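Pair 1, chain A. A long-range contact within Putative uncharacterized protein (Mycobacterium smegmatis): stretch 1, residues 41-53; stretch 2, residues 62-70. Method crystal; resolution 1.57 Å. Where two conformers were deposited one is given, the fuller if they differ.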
# COMPACT_ATOMS: atom_id res chain seq x y z
N VAL A 41 6.79 3.63 7.03
CA VAL A 41 5.61 2.86 7.43
C VAL A 41 5.62 1.44 6.85
O VAL A 41 5.04 0.51 7.43
CB VAL A 41 4.29 3.61 7.11
CG1 VAL A 41 4.28 4.95 7.88
CG2 VAL A 41 4.12 3.84 5.61
N TRP A 42 6.30 1.27 5.73
CA TRP A 42 6.46 -0.04 5.11
C TRP A 42 7.55 -0.88 5.76
O TRP A 42 7.61 -2.10 5.56
CB TRP A 42 6.79 0.11 3.62
CG TRP A 42 5.64 0.40 2.74
CD1 TRP A 42 4.32 0.44 3.09
CD2 TRP A 42 5.69 0.68 1.34
NE1 TRP A 42 3.54 0.72 1.99
CE2 TRP A 42 4.36 0.87 0.90
CE3 TRP A 42 6.73 0.76 0.41
CZ2 TRP A 42 4.05 1.16 -0.43
CZ3 TRP A 42 6.41 1.06 -0.92
CH2 TRP A 42 5.08 1.24 -1.32
N GLY A 43 8.42 -0.21 6.53
CA GLY A 43 9.59 -0.85 7.12
C GLY A 43 9.77 -0.64 8.62
O GLY A 43 10.68 0.09 9.04
N PRO A 44 8.94 -1.30 9.43
CA PRO A 44 9.23 -1.37 10.87
C PRO A 44 10.56 -2.12 11.09
O PRO A 44 11.08 -2.73 10.15
CB PRO A 44 8.04 -2.17 11.42
CG PRO A 44 7.59 -3.01 10.27
CD PRO A 44 7.90 -2.25 9.02
N PRO A 45 11.13 -2.04 12.29
CA PRO A 45 12.48 -2.58 12.53
C PRO A 45 12.65 -4.04 12.09
O PRO A 45 13.69 -4.39 11.53
CB PRO A 45 12.63 -2.46 14.05
CG PRO A 45 11.76 -1.31 14.42
CD PRO A 45 10.57 -1.44 13.51
N SER A 46 11.64 -4.87 12.34
CA SER A 46 11.72 -6.30 12.01
C SER A 46 11.54 -6.62 10.53
O SER A 46 11.94 -7.69 10.08
CB SER A 46 10.71 -7.11 12.83
OG SER A 46 9.39 -6.79 12.46
N HIS A 47 10.95 -5.70 9.76
CA HIS A 47 10.68 -5.92 8.34
C HIS A 47 11.09 -4.72 7.50
O HIS A 47 10.23 -3.97 7.01
CB HIS A 47 9.20 -6.22 8.12
CG HIS A 47 8.76 -7.54 8.68
ND1 HIS A 47 8.57 -7.75 10.02
CD2 HIS A 47 8.53 -8.72 8.07
CE1 HIS A 47 8.22 -9.01 10.22
NE2 HIS A 47 8.19 -9.62 9.05
N PRO A 48 12.41 -4.53 7.33
CA PRO A 48 12.95 -3.36 6.62
C PRO A 48 12.39 -3.23 5.21
O PRO A 48 12.14 -4.23 4.52
CB PRO A 48 14.45 -3.66 6.56
CG PRO A 48 14.71 -4.59 7.69
CD PRO A 48 13.48 -5.43 7.81
N ALA A 49 12.21 -1.98 4.79
CA ALA A 49 11.78 -1.68 3.45
C ALA A 49 12.67 -0.57 2.90
O ALA A 49 13.30 0.18 3.66
CB ALA A 49 10.33 -1.23 3.46
N THR A 50 12.73 -0.49 1.58
CA THR A 50 13.39 0.61 0.91
C THR A 50 12.50 1.11 -0.21
O THR A 50 12.01 0.32 -1.03
CB THR A 50 14.72 0.16 0.30
OG1 THR A 50 15.57 -0.33 1.33
CG2 THR A 50 15.41 1.33 -0.41
N VAL A 51 12.27 2.42 -0.25
CA VAL A 51 11.65 3.02 -1.43
C VAL A 51 12.79 3.52 -2.30
O VAL A 51 13.61 4.35 -1.88
CB VAL A 51 10.67 4.15 -1.05
CG1 VAL A 51 10.22 4.94 -2.28
CG2 VAL A 51 9.47 3.56 -0.31
N VAL A 52 12.89 2.95 -3.49
CA VAL A 52 14.01 3.20 -4.38
C VAL A 52 13.72 4.40 -5.28
O VAL A 52 14.27 5.49 -5.05
CB VAL A 52 14.38 1.92 -5.18
CG1 VAL A 52 15.54 2.19 -6.13
CG2 VAL A 52 14.77 0.80 -4.19
N ASP A 53 12.85 4.22 -6.26
CA ASP A 53 12.42 5.34 -7.09
C ASP A 53 11.02 5.73 -6.65
O ASP A 53 10.25 4.87 -6.22
CB ASP A 53 12.40 4.97 -8.57
CG ASP A 53 13.78 4.65 -9.11
OD1 ASP A 53 14.76 5.26 -8.64
OD2 ASP A 53 13.86 3.78 -9.99
N VAL A 62 6.80 4.09 -8.76
CA VAL A 62 7.38 3.87 -7.43
C VAL A 62 7.95 2.47 -7.42
O VAL A 62 7.25 1.51 -7.78
CB VAL A 62 6.35 4.00 -6.31
CG1 VAL A 62 7.00 3.75 -4.95
CG2 VAL A 62 5.68 5.37 -6.36
N THR A 63 9.20 2.33 -7.02
CA THR A 63 9.81 1.00 -6.92
C THR A 63 10.29 0.75 -5.50
O THR A 63 10.76 1.66 -4.84
CB THR A 63 10.97 0.81 -7.91
OG1 THR A 63 12.01 1.76 -7.63
CG2 THR A 63 10.46 1.02 -9.33
N TYR A 64 10.15 -0.47 -5.02
CA TYR A 64 10.39 -0.71 -3.59
C TYR A 64 10.86 -2.13 -3.27
O TYR A 64 10.59 -3.09 -4.02
CB TYR A 64 9.11 -0.44 -2.80
CG TYR A 64 7.93 -1.26 -3.27
CD1 TYR A 64 6.98 -0.71 -4.13
CD2 TYR A 64 7.78 -2.59 -2.88
CE1 TYR A 64 5.90 -1.46 -4.57
CE2 TYR A 64 6.70 -3.34 -3.33
CZ TYR A 64 5.77 -2.76 -4.17
OH TYR A 64 4.70 -3.51 -4.63
N PHE A 65 11.56 -2.25 -2.16
CA PHE A 65 11.84 -3.55 -1.55
C PHE A 65 11.07 -3.63 -0.24
O PHE A 65 10.98 -2.65 0.49
CB PHE A 65 13.33 -3.71 -1.24
CG PHE A 65 14.22 -3.64 -2.44
CD1 PHE A 65 13.93 -4.37 -3.57
CD2 PHE A 65 15.36 -2.85 -2.43
CE1 PHE A 65 14.76 -4.32 -4.68
CE2 PHE A 65 16.19 -2.79 -3.53
CZ PHE A 65 15.89 -3.52 -4.66
N MET A 66 10.55 -4.82 0.04
CA MET A 66 9.89 -5.05 1.31
C MET A 66 10.37 -6.37 1.88
O MET A 66 10.97 -7.19 1.18
CB MET A 66 8.37 -5.10 1.14
CG MET A 66 7.74 -3.81 0.67
SD MET A 66 5.97 -4.02 0.42
CE MET A 66 5.46 -4.52 2.05
N THR A 67 10.14 -6.55 3.18
CA THR A 67 10.43 -7.82 3.83
C THR A 67 9.11 -8.52 4.13
O THR A 67 8.29 -8.00 4.89
CB THR A 67 11.17 -7.61 5.16
OG1 THR A 67 12.38 -6.90 4.91
CG2 THR A 67 11.51 -8.95 5.80
N GLY A 68 8.89 -9.68 3.52
CA GLY A 68 7.71 -10.48 3.79
C GLY A 68 7.60 -11.05 5.19
O GLY A 68 8.53 -10.97 5.98
N PRO A 69 6.43 -11.62 5.52
CA PRO A 69 6.16 -12.13 6.87
C PRO A 69 7.26 -13.04 7.39
O PRO A 69 7.65 -12.93 8.56
CB PRO A 69 4.87 -12.93 6.68
CG PRO A 69 4.17 -12.23 5.56
CD PRO A 69 5.28 -11.80 4.62
N ASP A 70 7.77 -13.92 6.54
CA ASP A 70 8.79 -14.88 6.93
C ASP A 70 10.22 -14.37 6.77
O ASP A 70 11.16 -15.11 7.00
CB ASP A 70 8.62 -16.18 6.14
CG ASP A 70 8.74 -15.97 4.64
OD1 ASP A 70 8.86 -14.80 4.20
OD2 ASP A 70 8.71 -16.97 3.89
O HOH W 1 8.85 -4.52 4.64

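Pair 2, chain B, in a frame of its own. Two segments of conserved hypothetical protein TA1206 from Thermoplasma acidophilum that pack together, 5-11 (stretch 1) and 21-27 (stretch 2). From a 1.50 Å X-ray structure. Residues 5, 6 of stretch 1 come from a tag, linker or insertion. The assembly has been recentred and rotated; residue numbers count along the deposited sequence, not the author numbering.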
# COMPACT_ATOMS: atom_id res chain seq x y z
N GLY B 5 -2.82 10.78 -10.38
CA GLY B 5 -2.61 9.78 -11.42
C GLY B 5 -3.05 8.38 -11.02
O GLY B 5 -3.55 7.62 -11.85
N HIS B 6 -2.87 8.05 -9.75
CA HIS B 6 -3.25 6.73 -9.25
C HIS B 6 -3.62 6.81 -7.77
O HIS B 6 -3.01 7.55 -7.01
CB HIS B 6 -2.10 5.74 -9.43
CG HIS B 6 -2.45 4.34 -9.04
ND1 HIS B 6 -3.30 3.56 -9.78
CD2 HIS B 6 -2.10 3.61 -7.96
CE1 HIS B 6 -3.46 2.40 -9.18
NE2 HIS B 6 -2.75 2.40 -8.06
N MET B 7 -4.63 6.03 -7.38
CA MET B 7 -5.06 6.01 -5.99
C MET B 7 -5.20 4.58 -5.51
O MET B 7 -5.65 3.70 -6.26
CB MET B 7 -6.41 6.73 -5.81
CG MET B 7 -7.66 5.94 -6.25
SD MET B 7 -8.13 4.54 -5.18
CE MET B 7 -8.75 5.42 -3.74
N MSE B 8 -4.82 4.34 -4.27
CA MSE B 8 -4.92 3.02 -3.66
C MSE B 8 -5.31 3.15 -2.21
O MSE B 8 -4.89 4.08 -1.52
CB MSE B 8 -3.58 2.28 -3.74
CG MSE B 8 -3.19 1.84 -5.13
SE MSE B 8 -1.56 0.82 -5.05
CE MSE B 8 -1.83 -0.01 -3.37
N GLN B 9 -6.13 2.22 -1.74
CA GLN B 9 -6.58 2.19 -0.37
C GLN B 9 -6.36 0.78 0.16
O GLN B 9 -6.69 -0.20 -0.51
CB GLN B 9 -8.07 2.54 -0.27
CG GLN B 9 -8.39 4.00 -0.54
CD GLN B 9 -9.87 4.29 -0.38
OE1 GLN B 9 -10.71 3.72 -1.07
NE2 GLN B 9 -10.19 5.19 0.55
N ILE B 10 -5.80 0.69 1.36
CA ILE B 10 -5.54 -0.60 1.98
C ILE B 10 -6.06 -0.50 3.40
O ILE B 10 -5.53 0.28 4.20
CB ILE B 10 -4.04 -0.91 2.01
CG1 ILE B 10 -3.45 -0.71 0.61
CG2 ILE B 10 -3.80 -2.33 2.50
CD1 ILE B 10 -1.94 -0.69 0.59
N ASP B 11 -7.09 -1.26 3.72
CA ASP B 11 -7.66 -1.21 5.05
C ASP B 11 -7.73 -2.57 5.71
O ASP B 11 -8.01 -3.57 5.06
CB ASP B 11 -9.07 -0.61 5.00
CG ASP B 11 -9.08 0.82 4.50
OD1 ASP B 11 -10.16 1.27 4.05
OD2 ASP B 11 -8.04 1.49 4.57
N GLN B 21 -8.37 -8.10 4.78
CA GLN B 21 -7.67 -7.01 4.12
C GLN B 21 -8.52 -6.51 2.96
O GLN B 21 -8.86 -7.29 2.07
CB GLN B 21 -6.31 -7.48 3.60
CG GLN B 21 -5.37 -8.00 4.68
CD GLN B 21 -4.98 -6.92 5.68
OE1 GLN B 21 -4.38 -7.22 6.72
NE2 GLN B 21 -5.30 -5.67 5.37
N PHE B 22 -8.90 -5.24 3.00
CA PHE B 22 -9.68 -4.65 1.93
C PHE B 22 -8.73 -3.82 1.09
O PHE B 22 -7.95 -3.02 1.62
CB PHE B 22 -10.79 -3.74 2.46
CG PHE B 22 -11.48 -2.95 1.38
CD1 PHE B 22 -12.31 -3.58 0.45
CD2 PHE B 22 -11.28 -1.58 1.27
CE1 PHE B 22 -12.92 -2.87 -0.57
CE2 PHE B 22 -11.88 -0.85 0.24
CZ PHE B 22 -12.70 -1.50 -0.68
N PHE B 23 -8.78 -4.01 -0.22
CA PHE B 23 -7.92 -3.28 -1.13
C PHE B 23 -8.74 -2.69 -2.27
O PHE B 23 -9.66 -3.33 -2.77
CB PHE B 23 -6.84 -4.21 -1.70
CG PHE B 23 -5.97 -3.56 -2.75
CD1 PHE B 23 -6.29 -3.68 -4.10
CD2 PHE B 23 -4.84 -2.84 -2.39
CE1 PHE B 23 -5.48 -3.09 -5.08
CE2 PHE B 23 -4.04 -2.24 -3.35
CZ PHE B 23 -4.36 -2.37 -4.70
N LYS B 24 -8.41 -1.46 -2.64
CA LYS B 24 -9.08 -0.78 -3.74
C LYS B 24 -8.04 0.06 -4.45
O LYS B 24 -7.28 0.79 -3.82
CB LYS B 24 -10.21 0.12 -3.26
CG LYS B 24 -10.88 0.86 -4.42
CD LYS B 24 -12.00 1.77 -3.95
CE LYS B 24 -12.55 2.58 -5.11
NZ LYS B 24 -13.64 3.50 -4.69
N SER B 25 -8.00 -0.04 -5.77
CA SER B 25 -7.04 0.71 -6.56
C SER B 25 -7.65 1.06 -7.89
O SER B 25 -8.56 0.38 -8.37
CB SER B 25 -5.79 -0.15 -6.78
OG SER B 25 -4.94 0.42 -7.76
N ASP B 26 -7.17 2.14 -8.49
CA ASP B 26 -7.65 2.48 -9.82
C ASP B 26 -7.01 1.38 -10.65
O ASP B 26 -5.97 0.83 -10.26
CB ASP B 26 -7.10 3.84 -10.29
CG ASP B 26 -7.60 5.00 -9.47
OD1 ASP B 26 -8.83 5.08 -9.25
OD2 ASP B 26 -6.77 5.84 -9.06
N LEU B 27 -7.63 1.02 -11.76
CA LEU B 27 -7.05 0.01 -12.63
C LEU B 27 -7.37 0.44 -14.05
O LEU B 27 -6.49 0.87 -14.79
CB LEU B 27 -7.63 -1.38 -12.34
CG LEU B 27 -6.96 -2.49 -13.16
CD1 LEU B 27 -5.50 -2.62 -12.73
CD2 LEU B 27 -7.69 -3.81 -12.95

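The sharpest difference lies at the matched positions T67(A) and D26(B). Both side chains point toward the opposite stretch, and their centres fall 0.6 Å apart after superposition, yet they meet different backbone groups. In pair 1 the facing residue is P48(A); P48(A) N carries no hydrogen, and the group left to meet is the carbonyl, to which T67(A) OG1 donates a hydrogen bond at 2.7 Å from P48(A) O. In pair 2 the matched residue, M7(B), has an amide to offer, and the aspartate accepts: M7(B) N reaches D26(B) OD2 at 2.7 Å, a bond left weak by its 128° angle. M7(B) O is used separately, by D26(B) N at 3.1 Å. One position in space thus closes the edge with either polarity of side chain.

What is shared is an antiparallel pair of strands, with 14 central residues superposing at 0.9 Å. T50(A) with F65(A) matches Q9(B) with K24(B) as the hydrogen-bonded pair. Both use two backbone bonds: T50(A) N to F65(A) O at 3.0 Å and F65(A) N to T50(A) O at 2.8 Å in pair 1; Q9(B) N to K24(B) O at 2.8 Å and K24(B) N to Q9(B) O at 3.0 Å in pair 2. The next rung, V51(A) with Y64(A), matches I10(B) with F23(B), a non-hydrogen-bonded pair in each.

Beyond that rung the paths diverge: the CA atoms of V52(A) and D11(B) fall 1.5 Å apart after superposition. D11(B) and F22(B) exchange a full pair of bonds, D11(B) N to F22(B) O at 2.9 Å and F22(B) N to D11(B) O at 2.8 Å. In pair 1, V52(A) N still donates to T63(A) O at 2.8 Å, but the return bond, from T63(A) N, goes one residue further, to D53(A) O at 2.9 Å. The hydroxyl of T63(A) joins in, taking D53(A) N on OG1 at 2.9 Å, so a side chain helps hold the irregular step.

The aromatic at Y64(A) and F23(B) is packed by different means. A49(A) brings only a methyl; W42(A), earlier in the same stretch and outside the matched positions, turns the edge of its six-membered ring toward the face of Y64(A), centroids 5.0 Å apart and planes at 67°. The same indole ring has M66(A) SD 5.0 Å from its six-membered centroid. In pair 2 the residue matching A49(A) is the selenomethionine M8(B), which comes to the edge of the F23(B) ring, as does I10(B), with CG1 3.9 Å from F23(B) CD2.

On the T50(A) and F65(A) face, T50(A) CB lies 4.1 Å from F65(A) CD2; its counterpart in pair 2 lays Q9(B) OE1 3.7 Å from K24(B) CD, along a fully extended lysine. The rule is a backbone register shared over the central pairs, with different side chains covering it.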